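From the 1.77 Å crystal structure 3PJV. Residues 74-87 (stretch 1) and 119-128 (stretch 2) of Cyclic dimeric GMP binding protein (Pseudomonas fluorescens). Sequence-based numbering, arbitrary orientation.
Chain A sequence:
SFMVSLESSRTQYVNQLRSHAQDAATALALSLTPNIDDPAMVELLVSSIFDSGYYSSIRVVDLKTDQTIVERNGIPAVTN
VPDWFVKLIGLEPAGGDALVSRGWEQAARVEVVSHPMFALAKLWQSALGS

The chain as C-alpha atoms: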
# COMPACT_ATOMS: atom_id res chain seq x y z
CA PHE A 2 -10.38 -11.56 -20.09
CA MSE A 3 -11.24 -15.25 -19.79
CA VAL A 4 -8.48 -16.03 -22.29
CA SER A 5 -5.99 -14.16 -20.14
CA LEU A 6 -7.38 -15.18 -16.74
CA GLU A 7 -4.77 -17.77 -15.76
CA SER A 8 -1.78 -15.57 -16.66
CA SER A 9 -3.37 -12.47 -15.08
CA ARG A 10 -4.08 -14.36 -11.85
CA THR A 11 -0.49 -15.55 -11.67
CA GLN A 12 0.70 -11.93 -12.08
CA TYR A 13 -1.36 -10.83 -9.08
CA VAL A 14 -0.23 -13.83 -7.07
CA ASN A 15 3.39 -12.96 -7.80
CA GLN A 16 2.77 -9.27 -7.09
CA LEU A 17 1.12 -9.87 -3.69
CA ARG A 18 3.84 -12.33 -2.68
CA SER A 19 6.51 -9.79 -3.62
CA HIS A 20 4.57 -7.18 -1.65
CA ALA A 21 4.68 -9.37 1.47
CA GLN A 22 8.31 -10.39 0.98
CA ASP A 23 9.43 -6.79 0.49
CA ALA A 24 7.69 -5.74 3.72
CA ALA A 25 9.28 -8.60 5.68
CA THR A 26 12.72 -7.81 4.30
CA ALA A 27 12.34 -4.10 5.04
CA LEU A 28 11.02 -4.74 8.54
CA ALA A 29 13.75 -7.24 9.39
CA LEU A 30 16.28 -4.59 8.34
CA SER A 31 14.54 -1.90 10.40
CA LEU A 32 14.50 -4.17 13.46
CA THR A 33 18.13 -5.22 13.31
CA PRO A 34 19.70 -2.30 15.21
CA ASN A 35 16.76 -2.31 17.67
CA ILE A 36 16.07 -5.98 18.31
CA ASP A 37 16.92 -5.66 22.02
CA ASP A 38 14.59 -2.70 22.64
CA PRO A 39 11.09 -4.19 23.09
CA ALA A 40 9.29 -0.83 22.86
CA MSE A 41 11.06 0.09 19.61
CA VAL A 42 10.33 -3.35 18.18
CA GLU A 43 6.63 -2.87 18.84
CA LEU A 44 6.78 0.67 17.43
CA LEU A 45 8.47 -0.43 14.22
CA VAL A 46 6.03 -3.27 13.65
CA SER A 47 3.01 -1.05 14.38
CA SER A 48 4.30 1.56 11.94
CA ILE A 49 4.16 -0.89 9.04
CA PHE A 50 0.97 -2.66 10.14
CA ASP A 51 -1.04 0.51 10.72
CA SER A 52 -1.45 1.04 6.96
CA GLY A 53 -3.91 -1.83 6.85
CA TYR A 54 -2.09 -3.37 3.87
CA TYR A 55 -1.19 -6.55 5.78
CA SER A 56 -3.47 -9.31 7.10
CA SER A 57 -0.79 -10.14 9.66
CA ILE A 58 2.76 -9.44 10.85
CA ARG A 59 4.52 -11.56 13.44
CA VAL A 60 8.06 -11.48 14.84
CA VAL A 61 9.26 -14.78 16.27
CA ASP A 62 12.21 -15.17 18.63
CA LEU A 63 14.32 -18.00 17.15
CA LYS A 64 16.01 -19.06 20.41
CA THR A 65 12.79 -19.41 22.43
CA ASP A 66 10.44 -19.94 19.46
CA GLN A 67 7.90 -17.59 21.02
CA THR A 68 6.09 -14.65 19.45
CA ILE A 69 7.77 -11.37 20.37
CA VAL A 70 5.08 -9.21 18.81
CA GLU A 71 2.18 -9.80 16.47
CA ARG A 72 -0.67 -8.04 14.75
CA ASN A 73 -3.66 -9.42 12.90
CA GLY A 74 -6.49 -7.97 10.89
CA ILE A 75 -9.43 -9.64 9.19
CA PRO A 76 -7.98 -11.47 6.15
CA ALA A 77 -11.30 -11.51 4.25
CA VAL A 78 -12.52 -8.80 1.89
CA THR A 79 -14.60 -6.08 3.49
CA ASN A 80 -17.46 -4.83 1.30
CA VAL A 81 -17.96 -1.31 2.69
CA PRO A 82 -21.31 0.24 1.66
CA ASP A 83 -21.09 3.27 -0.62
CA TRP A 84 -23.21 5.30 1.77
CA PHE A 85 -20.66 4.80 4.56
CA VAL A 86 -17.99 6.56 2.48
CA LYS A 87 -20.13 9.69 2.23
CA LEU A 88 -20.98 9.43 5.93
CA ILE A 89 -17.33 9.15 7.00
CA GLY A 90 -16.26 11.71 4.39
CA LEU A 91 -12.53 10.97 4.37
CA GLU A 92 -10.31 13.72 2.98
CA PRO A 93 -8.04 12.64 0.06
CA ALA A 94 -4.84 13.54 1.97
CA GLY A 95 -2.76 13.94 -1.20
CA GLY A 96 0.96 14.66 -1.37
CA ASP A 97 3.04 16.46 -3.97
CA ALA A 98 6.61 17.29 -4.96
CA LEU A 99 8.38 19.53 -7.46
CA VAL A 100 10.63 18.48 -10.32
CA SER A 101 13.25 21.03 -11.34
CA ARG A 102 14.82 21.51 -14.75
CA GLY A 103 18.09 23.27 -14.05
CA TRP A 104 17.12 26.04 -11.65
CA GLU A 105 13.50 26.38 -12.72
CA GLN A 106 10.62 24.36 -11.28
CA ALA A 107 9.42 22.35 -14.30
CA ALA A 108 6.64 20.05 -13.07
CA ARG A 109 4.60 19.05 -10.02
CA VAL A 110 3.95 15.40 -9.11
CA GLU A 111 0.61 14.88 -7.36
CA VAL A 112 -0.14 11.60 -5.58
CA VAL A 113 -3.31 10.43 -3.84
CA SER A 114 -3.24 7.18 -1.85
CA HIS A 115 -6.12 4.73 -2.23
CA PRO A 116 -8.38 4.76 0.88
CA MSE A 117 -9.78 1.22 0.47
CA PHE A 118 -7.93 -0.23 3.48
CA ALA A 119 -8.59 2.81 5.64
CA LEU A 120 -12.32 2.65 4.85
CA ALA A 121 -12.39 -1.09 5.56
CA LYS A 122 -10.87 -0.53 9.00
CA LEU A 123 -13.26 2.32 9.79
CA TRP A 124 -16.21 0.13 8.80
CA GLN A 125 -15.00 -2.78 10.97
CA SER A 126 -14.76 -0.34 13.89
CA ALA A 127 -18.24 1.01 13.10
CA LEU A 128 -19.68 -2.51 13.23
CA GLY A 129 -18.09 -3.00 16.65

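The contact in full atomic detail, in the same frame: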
# COMPACT_ATOMS: atom_id res chain seq x y z
N GLY A 74 -5.20 -8.51 11.28
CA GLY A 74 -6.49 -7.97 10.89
C GLY A 74 -7.37 -9.05 10.29
O GLY A 74 -6.94 -10.19 10.13
N ILE A 75 -8.60 -8.71 9.94
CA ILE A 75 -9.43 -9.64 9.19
C ILE A 75 -8.80 -9.84 7.82
O ILE A 75 -8.47 -8.85 7.13
CB ILE A 75 -10.88 -9.16 9.05
CG1 ILE A 75 -11.46 -9.65 7.73
CG2 ILE A 75 -10.94 -7.65 9.12
CD1 ILE A 75 -12.71 -8.89 7.30
N PRO A 76 -8.61 -11.11 7.42
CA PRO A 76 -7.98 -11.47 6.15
C PRO A 76 -8.97 -11.50 4.99
O PRO A 76 -8.55 -11.50 3.83
CB PRO A 76 -7.46 -12.89 6.44
CG PRO A 76 -8.43 -13.44 7.43
CD PRO A 76 -8.87 -12.28 8.28
N ALA A 77 -10.27 -11.50 5.29
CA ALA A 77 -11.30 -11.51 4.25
C ALA A 77 -11.49 -10.13 3.66
O ALA A 77 -11.07 -9.12 4.26
CB ALA A 77 -12.62 -12.03 4.80
N VAL A 78 -12.14 -10.08 2.50
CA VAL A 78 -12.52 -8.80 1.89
C VAL A 78 -13.64 -8.15 2.69
O VAL A 78 -14.56 -8.83 3.14
CB VAL A 78 -12.99 -8.97 0.43
CG1 VAL A 78 -13.80 -7.76 -0.03
CG2 VAL A 78 -11.77 -9.18 -0.48
N THR A 79 -13.53 -6.84 2.87
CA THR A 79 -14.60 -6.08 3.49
C THR A 79 -15.34 -5.28 2.41
O THR A 79 -14.75 -4.43 1.75
CB THR A 79 -14.05 -5.12 4.56
OG1 THR A 79 -13.37 -5.89 5.57
CG2 THR A 79 -15.17 -4.33 5.22
N ASN A 80 -16.62 -5.59 2.22
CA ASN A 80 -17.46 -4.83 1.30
C ASN A 80 -18.11 -3.65 2.04
O ASN A 80 -19.17 -3.79 2.66
CB ASN A 80 -18.54 -5.71 0.67
CG ASN A 80 -17.96 -6.80 -0.23
OD1 ASN A 80 -17.38 -6.51 -1.28
ND2 ASN A 80 -18.13 -8.05 0.17
N VAL A 81 -17.47 -2.49 1.98
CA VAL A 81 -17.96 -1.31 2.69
C VAL A 81 -19.05 -0.63 1.86
O VAL A 81 -18.83 -0.33 0.70
CB VAL A 81 -16.80 -0.33 2.91
CG1 VAL A 81 -17.28 0.93 3.61
CG2 VAL A 81 -15.66 -1.01 3.68
N PRO A 82 -20.25 -0.38 2.46
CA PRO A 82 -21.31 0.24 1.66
C PRO A 82 -20.92 1.63 1.18
O PRO A 82 -20.24 2.37 1.90
CB PRO A 82 -22.49 0.35 2.64
CG PRO A 82 -22.20 -0.67 3.70
CD PRO A 82 -20.70 -0.70 3.82
N ASP A 83 -21.38 1.98 -0.02
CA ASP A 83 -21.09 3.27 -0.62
C ASP A 83 -21.51 4.40 0.29
O ASP A 83 -20.80 5.40 0.42
CB ASP A 83 -21.83 3.40 -1.95
CG ASP A 83 -21.62 2.21 -2.86
OD1 ASP A 83 -22.15 1.12 -2.56
OD2 ASP A 83 -20.93 2.37 -3.89
N TRP A 84 -22.66 4.24 0.93
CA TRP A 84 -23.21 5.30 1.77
C TRP A 84 -22.35 5.59 3.00
O TRP A 84 -22.41 6.68 3.56
CB TRP A 84 -24.66 5.00 2.16
CG TRP A 84 -24.88 3.69 2.86
CD1 TRP A 84 -25.38 2.55 2.31
CD2 TRP A 84 -24.62 3.39 4.24
NE1 TRP A 84 -25.45 1.56 3.26
CE2 TRP A 84 -24.98 2.05 4.45
CE3 TRP A 84 -24.11 4.13 5.31
CZ2 TRP A 84 -24.86 1.43 5.69
CZ3 TRP A 84 -23.98 3.51 6.54
CH2 TRP A 84 -24.35 2.17 6.72
N PHE A 85 -21.54 4.61 3.41
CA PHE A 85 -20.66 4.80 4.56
C PHE A 85 -19.50 5.74 4.21
O PHE A 85 -19.04 6.53 5.04
CB PHE A 85 -20.14 3.46 5.09
CG PHE A 85 -19.24 3.58 6.30
CD1 PHE A 85 -19.79 3.87 7.55
CD2 PHE A 85 -17.88 3.39 6.21
CE1 PHE A 85 -18.98 3.98 8.67
CE2 PHE A 85 -17.06 3.49 7.33
CZ PHE A 85 -17.62 3.79 8.56
N VAL A 86 -19.03 5.66 2.97
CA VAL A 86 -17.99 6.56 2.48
C VAL A 86 -18.40 8.02 2.61
O VAL A 86 -17.64 8.84 3.11
CB VAL A 86 -17.62 6.26 1.02
CG1 VAL A 86 -16.46 7.14 0.58
CG2 VAL A 86 -17.25 4.81 0.87
N LYS A 87 -19.61 8.34 2.14
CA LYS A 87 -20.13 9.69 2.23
C LYS A 87 -20.26 10.10 3.69
O LYS A 87 -19.89 11.21 4.08
CB LYS A 87 -21.50 9.79 1.55
CG LYS A 87 -21.58 9.03 0.23
CD LYS A 87 -22.99 9.08 -0.35
CE LYS A 87 -24.00 8.56 0.65
NZ LYS A 87 -25.39 8.56 0.11
N ALA A 119 -8.14 1.91 4.59
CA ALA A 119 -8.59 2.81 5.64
C ALA A 119 -10.11 2.70 5.85
O ALA A 119 -10.60 2.57 6.98
CB ALA A 119 -8.19 4.24 5.30
N LEU A 120 -10.86 2.75 4.76
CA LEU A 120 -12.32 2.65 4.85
C LEU A 120 -12.75 1.30 5.43
O LEU A 120 -13.69 1.24 6.23
CB LEU A 120 -12.96 2.88 3.49
CG LEU A 120 -12.88 4.33 3.02
CD1 LEU A 120 -13.12 4.44 1.53
CD2 LEU A 120 -13.88 5.18 3.82
N ALA A 121 -12.07 0.23 5.03
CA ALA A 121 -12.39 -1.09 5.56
C ALA A 121 -12.22 -1.13 7.07
O ALA A 121 -13.06 -1.66 7.78
CB ALA A 121 -11.55 -2.18 4.90
N LYS A 122 -11.12 -0.56 7.56
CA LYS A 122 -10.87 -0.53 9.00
C LYS A 122 -11.90 0.31 9.76
O LYS A 122 -12.34 -0.06 10.85
CB LYS A 122 -9.44 -0.04 9.27
CG LYS A 122 -8.39 -1.05 8.86
CD LYS A 122 -7.01 -0.41 8.78
CE LYS A 122 -6.63 0.29 10.08
NZ LYS A 122 -5.26 0.87 9.96
N LEU A 123 -12.28 1.44 9.17
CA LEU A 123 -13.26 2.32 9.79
C LEU A 123 -14.61 1.62 9.89
O LEU A 123 -15.30 1.72 10.91
CB LEU A 123 -13.39 3.63 9.01
CG LEU A 123 -12.25 4.62 9.23
CD1 LEU A 123 -12.29 5.71 8.18
CD2 LEU A 123 -12.33 5.21 10.64
N TRP A 124 -14.97 0.91 8.83
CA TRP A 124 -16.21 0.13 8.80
C TRP A 124 -16.20 -0.98 9.86
O TRP A 124 -17.18 -1.13 10.60
CB TRP A 124 -16.44 -0.43 7.40
CG TRP A 124 -17.65 -1.31 7.27
CD1 TRP A 124 -17.66 -2.66 7.08
CD2 TRP A 124 -19.02 -0.90 7.31
NE1 TRP A 124 -18.96 -3.12 7.00
CE2 TRP A 124 -19.81 -2.05 7.13
CE3 TRP A 124 -19.66 0.34 7.47
CZ2 TRP A 124 -21.21 -2.01 7.12
CZ3 TRP A 124 -21.04 0.37 7.46
CH2 TRP A 124 -21.80 -0.79 7.29
N GLN A 125 -15.12 -1.75 9.93
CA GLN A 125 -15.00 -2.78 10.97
C GLN A 125 -15.21 -2.18 12.36
O GLN A 125 -15.91 -2.77 13.20
CB GLN A 125 -13.66 -3.50 10.89
CG GLN A 125 -13.49 -4.28 9.61
CD GLN A 125 -12.04 -4.60 9.31
OE1 GLN A 125 -11.17 -4.45 10.17
NE2 GLN A 125 -11.77 -5.03 8.08
N SER A 126 -14.62 -1.01 12.60
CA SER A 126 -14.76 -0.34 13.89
C SER A 126 -16.20 0.13 14.12
O SER A 126 -16.69 0.10 15.25
CB SER A 126 -13.83 0.87 13.97
OG SER A 126 -12.49 0.46 14.12
N ALA A 127 -16.85 0.57 13.04
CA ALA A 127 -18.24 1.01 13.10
C ALA A 127 -19.18 -0.13 13.48
O ALA A 127 -20.16 0.07 14.20
CB ALA A 127 -18.66 1.61 11.76
N LEU A 128 -18.88 -1.32 12.97
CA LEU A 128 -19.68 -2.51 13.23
C LEU A 128 -19.47 -3.03 14.65
O LEU A 128 -20.26 -3.83 15.15
CB LEU A 128 -19.33 -3.62 12.24
CG LEU A 128 -19.64 -3.42 10.75
CD1 LEU A 128 -18.89 -4.44 9.92
CD2 LEU A 128 -21.13 -3.51 10.51
O HOH W 1 -9.04 -5.57 10.45

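Residues 119-128 form a regular helix that begins earlier in the chain, held by i to i+4 bonds such as Trp124 N to Leu120 O at 2.9 Å and Ala127 N to Leu123 O at 2.9 Å. The other stretch runs past it as an irregular loop from Gly74 through Pro82 and then turns into a helix, with Phe85 N bonding to Pro82 O at 3.0 Å as the turn is made. The two helices cross nearly at right angles, 96° between their directions, and their axes come no closer than 11.0 Å, which leaves space for large side chains between them. The loop comes nearer: Thr79 CA lies 5.8 Å from Ala121 CA, an approach that suits the short side chain of the alanine. Together the stretches bury 590 Å².

Trp124 is the organizing residue, with the largest covered area of either stretch. Its chi1 is t, and its indole is used on both face and edge. Pro82 CD sits over one face, 3.5 Å from the centroid of the Trp124 six-membered ring and only 8° off the normal, a CH-pi contact in which a polarized proline C-H meets the electron-rich ring. The edge of the same indole points toward the face of Phe85, with ring centroids 5.0 Å apart, planes at 72°, and Phe85 CG 3.5 Å from Trp124 CE3. An offset edge-to-face pair with Trp84 extends the cluster, its planes at 78°.

Phe85 answers as a knob into a hole. It points toward the helix and sits among Leu120, Leu123, Trp124 and Ala127, with Phe85 CE2 4.0 Å from Leu123 CB and Phe85 CE1 3.9 Å from Ala127 CB. The spacing of the hole is that of helical turns: 120, 123, 124 and 127 share one side. Val86 CG2 adds a looser apolar contact to Leu120 CD1 at 4.2 Å. On the loop, Val81 fills in beside the indole, its CG2 3.8 Å from both Trp124 CB and Ala121 CA.

Polar chemistry lies toward the start of the loop. Thr79 divides its two branches: CG2 packs 3.5 Å from Trp124 CD1, while OG1 accepts a hydrogen bond from Gln125 NE2 at 3.1 Å. The other end of that amide is also engaged, because a water donates to Gln125 OE1 at a short 2.4 Å and accepts from Ile75 N at 3.2 Å. One glutamine thus ties down two points of an irregular loop, while the aromatic cluster secures the turn into the helix.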